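Local coordinates for protein alpha-1,3-glucanase (Streptomyces thermodiastaticus, PDB 7C7D) that hydrolyses alpha-1,3-glucosidic linkages of alpha-1,3-glucan, acting as a thermostable, calcium-binding glycosidase of family GH87, at residues S85-R90 with T189-D194; G81-E86 with H160-T165; V514-V519 with P537-F542; A501-S506 with Q533-G538. All coordinates share one frame; numbering follows the deposited sequence.

Contact 1: S85-R90 with T189-D194; sequences SEASGR and TVDVAD. With CA (calcium ion), chain C.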
loop_
_atom_site.group_PDB
_atom_site.type_symbol
_atom_site.label_atom_id
_atom_site.label_comp_id
_atom_site.label_asym_id
_atom_site.label_seq_id
_atom_site.Cartn_x
_atom_site.Cartn_y
_atom_site.Cartn_z
ATOM N N SER A 85 -10.863 10.080 8.330
ATOM C CA SER A 85 -9.434 9.817 8.501
ATOM C C SER A 85 -8.919 8.804 7.499
ATOM O O SER A 85 -7.737 8.849 7.136
ATOM C CB SER A 85 -9.120 9.350 9.927
ATOM O OG SER A 85 -9.585 8.022 10.167
ATOM N N GLU A 86 -9.775 7.884 7.047
ATOM C CA GLU A 86 -9.362 6.863 6.094
ATOM C C GLU A 86 -9.567 7.280 4.646
ATOM O O GLU A 86 -9.259 6.502 3.742
ATOM C CB GLU A 86 -10.078 5.531 6.358
ATOM C CG GLU A 86 -9.549 4.753 7.562
ATOM C CD GLU A 86 -9.965 3.293 7.559
ATOM O OE1 GLU A 86 -10.751 2.901 6.679
ATOM O OE2 GLU A 86 -9.501 2.543 8.446
ATOM N N ALA A 87 -10.085 8.478 4.398
ATOM C CA ALA A 87 -10.265 8.948 3.035
ATOM C C ALA A 87 -8.968 9.526 2.484
ATOM O O ALA A 87 -8.204 10.175 3.203
ATOM C CB ALA A 87 -11.345 10.027 2.997
ATOM N N SER A 88 -8.722 9.284 1.198
ATOM C CA SER A 88 -7.667 9.994 0.485
ATOM C C SER A 88 -7.872 11.495 0.655
ATOM O O SER A 88 -8.977 12.007 0.462
ATOM C CB SER A 88 -7.744 9.613 -0.995
ATOM O OG SER A 88 -6.631 10.106 -1.718
ATOM N N GLY A 89 -6.809 12.205 1.039
ATOM C CA GLY A 89 -6.943 13.619 1.331
ATOM C C GLY A 89 -7.676 13.940 2.612
ATOM O O GLY A 89 -7.918 15.121 2.888
ATOM N N ARG A 90 -8.053 12.927 3.393
ATOM C CA ARG A 90 -8.807 13.083 4.634
ATOM C C ARG A 90 -10.182 13.692 4.410
ATOM O O ARG A 90 -10.788 14.209 5.352
ATOM C CB ARG A 90 -8.030 13.854 5.709
ATOM C CG ARG A 90 -6.595 13.414 5.853
ATOM C CD ARG A 90 -6.455 11.914 6.162
ATOM N NE ARG A 90 -5.032 11.620 6.283
ATOM C CZ ARG A 90 -4.481 10.774 7.143
ATOM N NH1 ARG A 90 -5.234 10.044 7.961
ATOM N NH2 ARG A 90 -3.157 10.673 7.181
ATOM N N THR A 189 -20.553 7.400 0.473
ATOM C CA THR A 189 -19.511 8.387 0.713
ATOM C C THR A 189 -18.408 8.127 -0.303
ATOM O O THR A 189 -17.737 7.094 -0.250
ATOM C CB THR A 189 -19.017 8.301 2.152
ATOM O OG1 THR A 189 -20.114 8.617 3.022
ATOM C CG2 THR A 189 -17.886 9.295 2.396
ATOM N N VAL A 190 -18.255 9.043 -1.257
ATOM C CA VAL A 190 -17.308 8.885 -2.356
ATOM C C VAL A 190 -16.010 9.597 -2.002
ATOM O O VAL A 190 -16.013 10.790 -1.680
ATOM C CB VAL A 190 -17.898 9.420 -3.671
ATOM C CG1 VAL A 190 -16.918 9.208 -4.816
ATOM C CG2 VAL A 190 -19.233 8.731 -3.976
ATOM N N ASP A 191 -14.898 8.870 -2.079
ATOM C CA ASP A 191 -13.600 9.408 -1.675
ATOM C C ASP A 191 -12.819 9.987 -2.855
ATOM O O ASP A 191 -12.377 11.144 -2.819
ATOM C CB ASP A 191 -12.807 8.285 -1.004
ATOM C CG ASP A 191 -11.437 8.722 -0.545
ATOM O OD1 ASP A 191 -11.152 9.949 -0.540
ATOM O OD2 ASP A 191 -10.641 7.827 -0.173
ATOM N N VAL A 192 -12.619 9.175 -3.892
ATOM C CA VAL A 192 -11.724 9.500 -4.998
ATOM C C VAL A 192 -12.101 8.568 -6.140
ATOM O O VAL A 192 -12.553 7.443 -5.914
ATOM C CB VAL A 192 -10.236 9.358 -4.569
ATOM C CG1 VAL A 192 -9.937 7.981 -3.968
ATOM C CG2 VAL A 192 -9.287 9.674 -5.733
ATOM N N ALA A 193 -11.943 9.047 -7.370
ATOM C CA ALA A 193 -12.209 8.250 -8.558
ATOM C C ALA A 193 -10.972 8.223 -9.443
ATOM O O ALA A 193 -10.300 9.246 -9.616
ATOM C CB ALA A 193 -13.399 8.813 -9.345
ATOM N N ASP A 194 -10.672 7.051 -10.000
ATOM C CA ASP A 194 -9.530 6.855 -10.886
ATOM C C ASP A 194 -10.040 6.672 -12.309
ATOM O O ASP A 194 -10.944 5.863 -12.552
ATOM C CB ASP A 194 -8.721 5.611 -10.498
ATOM C CG ASP A 194 -8.332 5.571 -9.029
ATOM O OD1 ASP A 194 -8.154 6.631 -8.400
ATOM O OD2 ASP A 194 -8.193 4.445 -8.507
HETATM CA CA CA C . -10.887 12.162 -0.970
#

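Contact 2: G81-E86 with H160-T165; sequences GTLASE and HFYDNT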
loop_
_atom_site.group_PDB
_atom_site.type_symbol
_atom_site.label_atom_id
_atom_site.label_comp_id
_atom_site.label_asym_id
_atom_site.label_seq_id
_atom_site.Cartn_x
_atom_site.Cartn_y
_atom_site.Cartn_z
ATOM N N GLY A 81 -9.958 6.290 13.645
ATOM C CA GLY A 81 -11.232 5.612 13.650
ATOM C C GLY A 81 -12.385 6.369 13.031
ATOM O O GLY A 81 -13.500 5.835 12.997
ATOM N N THR A 82 -12.165 7.586 12.542
ATOM C CA THR A 82 -13.222 8.334 11.877
ATOM C C THR A 82 -13.265 8.010 10.388
ATOM O O THR A 82 -12.258 7.647 9.773
ATOM C CB THR A 82 -13.035 9.845 12.062
ATOM O OG1 THR A 82 -11.820 10.267 11.424
ATOM C CG2 THR A 82 -13.012 10.213 13.551
ATOM N N LEU A 83 -14.451 8.177 9.801
ATOM C CA LEU A 83 -14.610 7.918 8.376
ATOM C C LEU A 83 -13.700 8.811 7.541
ATOM O O LEU A 83 -13.055 8.341 6.594
ATOM C CB LEU A 83 -16.074 8.111 7.979
ATOM C CG LEU A 83 -16.483 7.710 6.564
ATOM C CD1 LEU A 83 -16.157 6.254 6.276
ATOM C CD2 LEU A 83 -17.974 7.972 6.373
ATOM N N ALA A 84 -13.623 10.101 7.879
ATOM C CA ALA A 84 -12.781 11.002 7.098
ATOM C C ALA A 84 -11.304 10.635 7.192
ATOM O O ALA A 84 -10.556 10.838 6.228
ATOM C CB ALA A 84 -13.000 12.447 7.540
ATOM N N SER A 85 -10.863 10.080 8.330
ATOM C CA SER A 85 -9.434 9.817 8.501
ATOM C C SER A 85 -8.919 8.804 7.499
ATOM O O SER A 85 -7.737 8.849 7.136
ATOM C CB SER A 85 -9.120 9.350 9.927
ATOM O OG SER A 85 -9.585 8.022 10.167
ATOM N N GLU A 86 -9.775 7.884 7.047
ATOM C CA GLU A 86 -9.362 6.863 6.094
ATOM C C GLU A 86 -9.567 7.280 4.646
ATOM O O GLU A 86 -9.259 6.502 3.742
ATOM C CB GLU A 86 -10.078 5.531 6.358
ATOM C CG GLU A 86 -9.549 4.753 7.562
ATOM C CD GLU A 86 -9.965 3.293 7.559
ATOM O OE1 GLU A 86 -10.751 2.901 6.679
ATOM O OE2 GLU A 86 -9.501 2.543 8.446
ATOM N N HIS A 160 -10.904 0.055 7.962
ATOM C CA HIS A 160 -11.195 -0.501 6.640
ATOM C C HIS A 160 -12.617 -0.139 6.195
ATOM O O HIS A 160 -13.396 -0.999 5.784
ATOM C CB HIS A 160 -10.969 -2.019 6.640
ATOM C CG HIS A 160 -10.523 -2.588 5.333
ATOM N ND1 HIS A 160 -9.255 -2.399 4.821
ATOM C CD2 HIS A 160 -11.166 -3.393 4.456
ATOM C CE1 HIS A 160 -9.148 -3.046 3.674
ATOM N NE2 HIS A 160 -10.293 -3.662 3.431
ATOM N N PHE A 161 -12.957 1.151 6.295
ATOM C CA PHE A 161 -14.318 1.598 6.011
ATOM C C PHE A 161 -14.619 1.665 4.523
ATOM O O PHE A 161 -15.792 1.598 4.131
ATOM C CB PHE A 161 -14.546 2.991 6.592
ATOM C CG PHE A 161 -14.171 3.111 8.037
ATOM C CD1 PHE A 161 -14.635 2.195 8.968
ATOM C CD2 PHE A 161 -13.352 4.142 8.467
ATOM C CE1 PHE A 161 -14.286 2.312 10.301
ATOM C CE2 PHE A 161 -12.995 4.255 9.789
ATOM C CZ PHE A 161 -13.466 3.341 10.711
ATOM N N TYR A 162 -13.599 1.842 3.693
ATOM C CA TYR A 162 -13.780 2.064 2.270
ATOM C C TYR A 162 -13.566 0.769 1.500
ATOM O O TYR A 162 -13.186 -0.266 2.053
ATOM C CB TYR A 162 -12.837 3.180 1.768
ATOM C CG TYR A 162 -13.176 4.544 2.346
ATOM C CD1 TYR A 162 -12.715 4.920 3.600
ATOM C CD2 TYR A 162 -13.985 5.441 1.643
ATOM C CE1 TYR A 162 -13.041 6.149 4.146
ATOM C CE2 TYR A 162 -14.333 6.669 2.181
ATOM C CZ TYR A 162 -13.853 7.016 3.433
ATOM O OH TYR A 162 -14.197 8.233 3.971
ATOM N N ASP A 163 -13.812 0.851 0.199
ATOM C CA ASP A 163 -13.739 -0.261 -0.730
ATOM C C ASP A 163 -13.606 0.369 -2.107
ATOM O O ASP A 163 -13.882 1.558 -2.281
ATOM C CB ASP A 163 -15.030 -1.084 -0.638
ATOM C CG ASP A 163 -14.980 -2.342 -1.447
ATOM O OD1 ASP A 163 -13.964 -3.053 -1.349
ATOM O OD2 ASP A 163 -15.976 -2.622 -2.164
ATOM N N ASN A 164 -13.185 -0.429 -3.084
ATOM C CA ASN A 164 -13.023 0.045 -4.452
ATOM C C ASN A 164 -13.921 -0.759 -5.375
ATOM O O ASN A 164 -13.939 -1.996 -5.326
ATOM C CB ASN A 164 -11.567 -0.035 -4.903
ATOM C CG ASN A 164 -10.715 1.049 -4.270
ATOM O OD1 ASN A 164 -10.489 2.099 -4.864
ATOM N ND2 ASN A 164 -10.263 0.809 -3.040
ATOM N N THR A 165 -14.661 -0.053 -6.214
ATOM C CA THR A 165 -15.538 -0.675 -7.187
ATOM C C THR A 165 -15.184 -0.127 -8.562
ATOM O O THR A 165 -14.848 1.054 -8.701
ATOM C CB THR A 165 -17.008 -0.419 -6.817
ATOM O OG1 THR A 165 -17.856 -1.107 -7.736
ATOM C CG2 THR A 165 -17.341 1.073 -6.812
HETATM O O HOH W 1 -10.703 2.106 4.099
#

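Contact 3: V514-V519 with P537-F542; sequences VKNVTV and PGEATF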
loop_
_atom_site.group_PDB
_atom_site.type_symbol
_atom_site.label_atom_id
_atom_site.label_comp_id
_atom_site.label_asym_id
_atom_site.label_seq_id
_atom_site.Cartn_x
_atom_site.Cartn_y
_atom_site.Cartn_z
ATOM N N VAL A 514 20.237 5.037 17.777
ATOM C CA VAL A 514 20.054 5.342 16.366
ATOM C C VAL A 514 21.316 6.085 15.949
ATOM O O VAL A 514 21.594 7.182 16.441
ATOM C CB VAL A 514 18.796 6.183 16.121
ATOM C CG1 VAL A 514 18.777 6.684 14.681
ATOM C CG2 VAL A 514 17.549 5.366 16.418
ATOM N N LYS A 515 22.093 5.470 15.064
ATOM C CA LYS A 515 23.389 6.000 14.667
ATOM C C LYS A 515 23.626 5.588 13.224
ATOM O O LYS A 515 22.863 4.805 12.654
ATOM C CB LYS A 515 24.495 5.453 15.575
ATOM C CG LYS A 515 24.451 3.936 15.723
ATOM C CD LYS A 515 25.661 3.405 16.476
ATOM C CE LYS A 515 25.607 1.886 16.586
ATOM N NZ LYS A 515 26.910 1.309 17.013
ATOM N N ASN A 516 24.693 6.130 12.631
ATOM C CA ASN A 516 25.041 5.845 11.237
ATOM C C ASN A 516 23.970 6.340 10.276
ATOM O O ASN A 516 23.829 5.819 9.166
ATOM C CB ASN A 516 25.347 4.365 10.982
ATOM C CG ASN A 516 26.313 3.789 11.993
ATOM O OD1 ASN A 516 27.362 4.371 12.261
ATOM N ND2 ASN A 516 25.969 2.634 12.554
ATOM N N VAL A 517 23.222 7.360 10.689
ATOM C CA VAL A 517 22.137 7.916 9.894
ATOM C C VAL A 517 22.591 9.234 9.290
ATOM O O VAL A 517 23.109 10.106 9.998
ATOM C CB VAL A 517 20.881 8.139 10.754
ATOM C CG1 VAL A 517 19.806 8.915 9.971
ATOM C CG2 VAL A 517 20.342 6.816 11.254
ATOM N N THR A 518 22.390 9.381 7.984
ATOM C CA THR A 518 22.600 10.641 7.284
ATOM C C THR A 518 21.316 11.017 6.569
ATOM O O THR A 518 20.756 10.203 5.828
ATOM C CB THR A 518 23.720 10.510 6.251
ATOM O OG1 THR A 518 24.922 10.104 6.911
ATOM C CG2 THR A 518 23.955 11.844 5.542
ATOM N N VAL A 519 20.839 12.234 6.811
ATOM C CA VAL A 519 19.750 12.817 6.041
ATOM C C VAL A 519 20.369 13.898 5.169
ATOM O O VAL A 519 20.928 14.873 5.692
ATOM C CB VAL A 519 18.662 13.398 6.956
ATOM C CG1 VAL A 519 17.589 14.108 6.128
ATOM C CG2 VAL A 519 18.057 12.302 7.816
ATOM N N PRO A 537 18.933 7.720 21.948
ATOM C CA PRO A 537 20.344 8.116 21.982
ATOM C C PRO A 537 20.995 7.789 20.647
ATOM O O PRO A 537 20.487 6.990 19.859
ATOM C CB PRO A 537 20.924 7.251 23.104
ATOM C CG PRO A 537 20.039 6.033 23.122
ATOM C CD PRO A 537 18.666 6.508 22.747
ATOM N N GLY A 538 22.137 8.426 20.394
ATOM C CA GLY A 538 22.886 8.140 19.184
ATOM C C GLY A 538 23.381 9.391 18.486
ATOM O O GLY A 538 23.774 10.358 19.145
ATOM N N GLU A 539 23.375 9.385 17.155
ATOM C CA GLU A 539 23.859 10.523 16.387
ATOM C C GLU A 539 23.335 10.427 14.964
ATOM O O GLU A 539 23.103 9.334 14.440
ATOM C CB GLU A 539 25.396 10.608 16.383
ATOM C CG GLU A 539 26.123 9.337 15.932
ATOM C CD GLU A 539 26.206 9.179 14.415
ATOM O OE1 GLU A 539 26.403 8.028 13.944
ATOM O OE2 GLU A 539 26.073 10.201 13.693
ATOM N N ALA A 540 23.179 11.587 14.337
ATOM C CA ALA A 540 22.830 11.647 12.929
ATOM C C ALA A 540 23.356 12.947 12.352
ATOM O O ALA A 540 23.525 13.936 13.069
ATOM C CB ALA A 540 21.319 11.571 12.714
ATOM N N THR A 541 23.603 12.935 11.050
ATOM C CA THR A 541 24.050 14.114 10.328
ATOM C C THR A 541 22.957 14.564 9.374
ATOM O O THR A 541 22.361 13.742 8.669
ATOM C CB THR A 541 25.318 13.796 9.538
ATOM O OG1 THR A 541 26.341 13.391 10.452
ATOM C CG2 THR A 541 25.798 15.015 8.747
ATOM N N PHE A 542 22.703 15.870 9.356
ATOM C CA PHE A 542 21.686 16.465 8.500
ATOM C C PHE A 542 22.317 17.510 7.593
ATOM O O PHE A 542 22.979 18.434 8.077
ATOM C CB PHE A 542 20.597 17.130 9.337
ATOM C CG PHE A 542 19.900 16.168 10.252
ATOM C CD1 PHE A 542 20.476 15.806 11.463
ATOM C CD2 PHE A 542 18.696 15.590 9.895
ATOM C CE1 PHE A 542 19.862 14.905 12.306
ATOM C CE2 PHE A 542 18.065 14.675 10.743
ATOM C CZ PHE A 542 18.653 14.344 11.946
HETATM O O HOH W 2 28.656 6.861 11.830
HETATM O O HOH W 3 25.784 9.916 10.964
#

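Contact 4: A501-S506 with Q533-G538; sequences AFEFVS and QAEAPG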
loop_
_atom_site.group_PDB
_atom_site.type_symbol
_atom_site.label_atom_id
_atom_site.label_comp_id
_atom_site.label_asym_id
_atom_site.label_seq_id
_atom_site.Cartn_x
_atom_site.Cartn_y
_atom_site.Cartn_z
ATOM N N ALA A 501 8.282 15.333 10.875
ATOM C CA ALA A 501 8.798 14.879 9.577
ATOM C C ALA A 501 9.705 13.666 9.760
ATOM O O ALA A 501 9.344 12.550 9.379
ATOM C CB ALA A 501 9.487 16.033 8.842
ATOM N N PHE A 502 10.880 13.866 10.348
ATOM C CA PHE A 502 11.825 12.786 10.613
ATOM C C PHE A 502 11.764 12.420 12.089
ATOM O O PHE A 502 11.812 13.307 12.949
ATOM C CB PHE A 502 13.257 13.218 10.278
ATOM C CG PHE A 502 13.476 13.561 8.831
ATOM C CD1 PHE A 502 13.657 12.564 7.884
ATOM C CD2 PHE A 502 13.525 14.888 8.418
ATOM C CE1 PHE A 502 13.866 12.876 6.555
ATOM C CE2 PHE A 502 13.738 15.208 7.083
ATOM C CZ PHE A 502 13.900 14.196 6.151
ATOM N N GLU A 503 11.683 11.121 12.386
ATOM C CA GLU A 503 11.662 10.638 13.758
ATOM C C GLU A 503 12.766 9.611 13.956
ATOM O O GLU A 503 12.936 8.705 13.134
ATOM C CB GLU A 503 10.309 10.002 14.086
ATOM C CG GLU A 503 10.265 9.384 15.474
ATOM C CD GLU A 503 9.014 8.576 15.749
ATOM O OE1 GLU A 503 8.234 8.296 14.811
ATOM O OE2 GLU A 503 8.824 8.208 16.927
ATOM N N PHE A 504 13.518 9.765 15.039
ATOM C CA PHE A 504 14.557 8.818 15.424
ATOM C C PHE A 504 14.214 8.344 16.824
ATOM O O PHE A 504 14.105 9.153 17.748
ATOM C CB PHE A 504 15.929 9.490 15.338
ATOM C CG PHE A 504 16.165 10.121 14.002
ATOM C CD1 PHE A 504 16.366 9.333 12.889
ATOM C CD2 PHE A 504 16.077 11.491 13.835
ATOM C CE1 PHE A 504 16.535 9.897 11.638
ATOM C CE2 PHE A 504 16.240 12.063 12.590
ATOM C CZ PHE A 504 16.481 11.264 11.488
ATOM N N VAL A 505 13.973 7.046 16.971
ATOM C CA VAL A 505 13.359 6.544 18.190
ATOM C C VAL A 505 13.886 5.143 18.453
ATOM O O VAL A 505 14.282 4.425 17.534
ATOM C CB VAL A 505 11.814 6.586 18.068
ATOM C CG1 VAL A 505 11.320 5.634 16.983
ATOM C CG2 VAL A 505 11.134 6.295 19.399
ATOM N N SER A 506 13.896 4.757 19.722
ATOM C CA SER A 506 14.062 3.363 20.114
ATOM C C SER A 506 12.714 2.989 20.721
ATOM O O SER A 506 12.459 3.214 21.905
ATOM C CB SER A 506 15.220 3.214 21.079
ATOM O OG SER A 506 15.578 1.854 21.242
ATOM N N GLN A 533 12.261 14.784 15.254
ATOM C CA GLN A 533 11.787 14.307 16.548
ATOM C C GLN A 533 12.782 13.235 16.991
ATOM O O GLN A 533 12.723 12.096 16.523
ATOM C CB GLN A 533 10.377 13.751 16.395
ATOM C CG GLN A 533 9.738 13.239 17.673
ATOM C CD GLN A 533 8.335 12.716 17.435
ATOM O OE1 GLN A 533 7.496 13.398 16.839
ATOM N NE2 GLN A 533 8.070 11.503 17.897
ATOM N N ALA A 534 13.728 13.618 17.850
ATOM C CA ALA A 534 14.836 12.759 18.257
ATOM C C ALA A 534 14.596 12.265 19.678
ATOM O O ALA A 534 14.667 13.041 20.638
ATOM C CB ALA A 534 16.167 13.499 18.160
ATOM N N GLU A 535 14.331 10.968 19.808
ATOM C CA GLU A 535 14.003 10.369 21.089
ATOM C C GLU A 535 14.871 9.173 21.441
ATOM O O GLU A 535 14.691 8.594 22.516
ATOM C CB GLU A 535 12.531 9.958 21.115
ATOM C CG GLU A 535 11.613 11.135 20.953
ATOM C CD GLU A 535 10.172 10.727 20.995
ATOM O OE1 GLU A 535 9.643 10.351 19.933
ATOM O OE2 GLU A 535 9.582 10.756 22.093
ATOM N N ALA A 536 15.763 8.774 20.577
ATOM C CA ALA A 536 16.730 7.736 20.874
ATOM C C ALA A 536 18.085 8.362 21.150
ATOM O O ALA A 536 18.385 9.443 20.641
ATOM C CB ALA A 536 16.889 6.807 19.670
ATOM N N PRO A 537 18.933 7.720 21.948
ATOM C CA PRO A 537 20.344 8.116 21.982
ATOM C C PRO A 537 20.995 7.789 20.647
ATOM O O PRO A 537 20.487 6.990 19.859
ATOM C CB PRO A 537 20.924 7.251 23.104
ATOM C CG PRO A 537 20.039 6.033 23.122
ATOM C CD PRO A 537 18.666 6.508 22.747
ATOM N N GLY A 538 22.137 8.426 20.394
ATOM C CA GLY A 538 22.886 8.140 19.184
ATOM C C GLY A 538 23.381 9.391 18.486
ATOM O O GLY A 538 23.774 10.358 19.145
HETATM O O HOH W 4 17.140 10.291 18.287
HETATM O O HOH W 5 13.472 6.153 22.133
#

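Contact 1: S85-R90 with T189-D194
Asp191 and Ser88 meet round a calcium ion, and the contact is tightest there. Asp191 divides the work of its carboxylate: OD1 binds the calcium at 2.3 Å, while OD2 accepts a hydrogen bond from Ser88 N at 2.8 Å on its syn side. CG stands anti to the backbone N (chi1 180°), pointing at the loop, and Asp191 O turns to the same ion at 2.6 Å. Ser88 O supplies a third ligand at 2.4 Å, and Ala87 CB rests 3.5 Å from Asp191 OD1. Aspartate suits the place because its short, charged side chain can serve metal and amide together; its negative charge probably offsets that of the ion. Glu63, Glu65 and Gln91 complete the site, which ties a loop to strand 188-196 of the antiparallel beta-sandwich, consistent with a structural role for the ion. The loop is shaped by a type II turn, in which Arg90 N bonds to Ala87 O and Gly89 takes the positive phi easiest for a residue without a side chain. Packing is looser beyond the ion: Val192 CG1 only brushes Ser88 CB at 4.0 Å, near the partly exposed tip formed by Ser88 and Gly89.

Contact 2: G81-E86 with H160-T165
Glu86 takes the backbone N-H groups of His160 and Phe161 with its two carboxylate oxygens, and these hydrogen bonds are the polar core of the contact. OE2 receives His160 N at 2.9 Å through its syn lone pair; OE1 receives Phe161 N at 2.8 Å, also on the syn side but 23° out of the carboxylate plane. The chain beyond CG is extended (chi2 -163°), which carries CD out toward the two amides. OE1 also takes a proton from a water that accepts from Tyr162 N, so three successive amides are served directly or through solvent by one buried glutamate. A further hydrogen bond runs from Tyr162 OH to Leu83 O at 2.9 Å, with the hydroxyl well above the carbonyl plane although the carbonyl oxygen itself lies at the ring's edge.

The packing contacts gather round two rings. Glu86 OE2 lies over one face of Phe161, and Thr82 O is at its edge, 3.5 Å from CE2. Gly81 O comes 3.4 Å from CZ, an obliquely placed neighbour. Leu83 CD1 touches both Phe161 CB and Tyr162 CZ, 3.7 Å from the latter, a place for a branched apolar end.

Within the loop, Thr82 OG1 accepts from Ser85 N in an ST motif and bonds as well to Thr79 O. His160 ND1 meets Asn402 of the beta-helix. The loop before strand 92-95 and the turn leading into strand 163-169 of the beta-sandwich are thus joined by a glutamate binding consecutive backbone amides, beside the neighbouring parallel beta-helix.

Contact 3: V514-V519 with P537-F542
Glu539 curls back over the corner at Asn516. Chi1 (54°) sets CG between the backbone N and the carbonyl carbon, and the bend at chi2 turns CD back toward the corner; OE1 accepts from Asn516 N at 2.9 Å in a nearly straight bond, from above the carboxylate plane. The Asn516 amide and this carboxylate are turned 69° apart and do not stack; OE2 is linked through a water to Val517 O. Asparagine suits the corner because it accepts the positive phi found there. An alanine in place of Glu539 would probably leave Asn516 N without its acceptor and that water without one of its partners, freeing the corner to shift.

Val517, Val519, Ala540 and Phe542 share an apolar face. The side chains of Phe542 and Val519 cross obliquely, CB and CG2 of Val519 lying against CD2 and CE2 of the ring, and Val517 CB meets Ala540 CB at 4.0 Å. Thr518 and Thr541 share the opposite, partly exposed face. Gly538 CA comes 3.2 Å from Val514 O in a CA-H...O contact, where any side chain would clash with that oxygen.

The backbones pair in parallel, with Thr541 N bonded to Val517 O and Val519 N to Thr541 O (2.8 Å). Parallel strands stacked on either side of a corner, with Asn516 an extra residue on one strand and apolar residues turned inward, mark successive coils of a right-handed parallel beta-helix.

Contact 4: A501-S506 with Q533-G538
The side chains of Glu503 and Gln533 run side by side, pointing the same way, with carboxylate and carboxamide planes 50° apart and OE2 of Glu503 3.5 Å from NE2 of Gln533. Above the plane of the Glu535 carboxylate sits that NE2, which donates to OE1 of Glu535 at 2.8 Å and also reaches Pro470 O. Gln533 O approaches the Phe504 ring obliquely. Glu503 OE2 and Glu535 OE1 stand 3.8 Å apart; if both are charged they would repel, and NE2, close to both, would probably ease this. All this belongs to one face of a parallel beta-helix, where strands 502-505 and 530-534 stack as rungs: the polar residues Glu503 and Gln533 share one side, Phe504 and Ala534 the inward side, Phe504 packing there on Val517. An alanine in place of Glu503 would probably leave Gly472 N without its acceptor OE1 and open a gap beside Gln533 NE2. Backbone bonds join the rungs, Gln533 N to Phe502 O at 2.8 Å and Phe504 N to Gln533 O at 2.9 Å. Phe504 O then takes Glu535 N. Ala536 CB packs 3.6 Å from Ser506 N, and a water accepts from Ser506 N near Glu535 O.

How the contacts relate
From the N terminus, the loop between strands 72-74 and 92-95 opens two contacts that share Ser85 and Glu86. Contact 2 closes first, at 160-165, and contact 1 later, at 189-194, so their loops interleave; their centres lie about 7 Å apart, and Ala87 CB packs on Tyr162 OH between them. They tie this loop to strand 188-196 and to the turn leading into strand 163-169. Far along the chain, contact 4 opens at 501-506 and contact 3 at 514-519, and they close in the same order on 533-542, again crossing. Phe542 CZ meets Phe504 CE2 where their faces of the beta-helix coils join. The two pairs lie in series, their centres at least 30 Å apart.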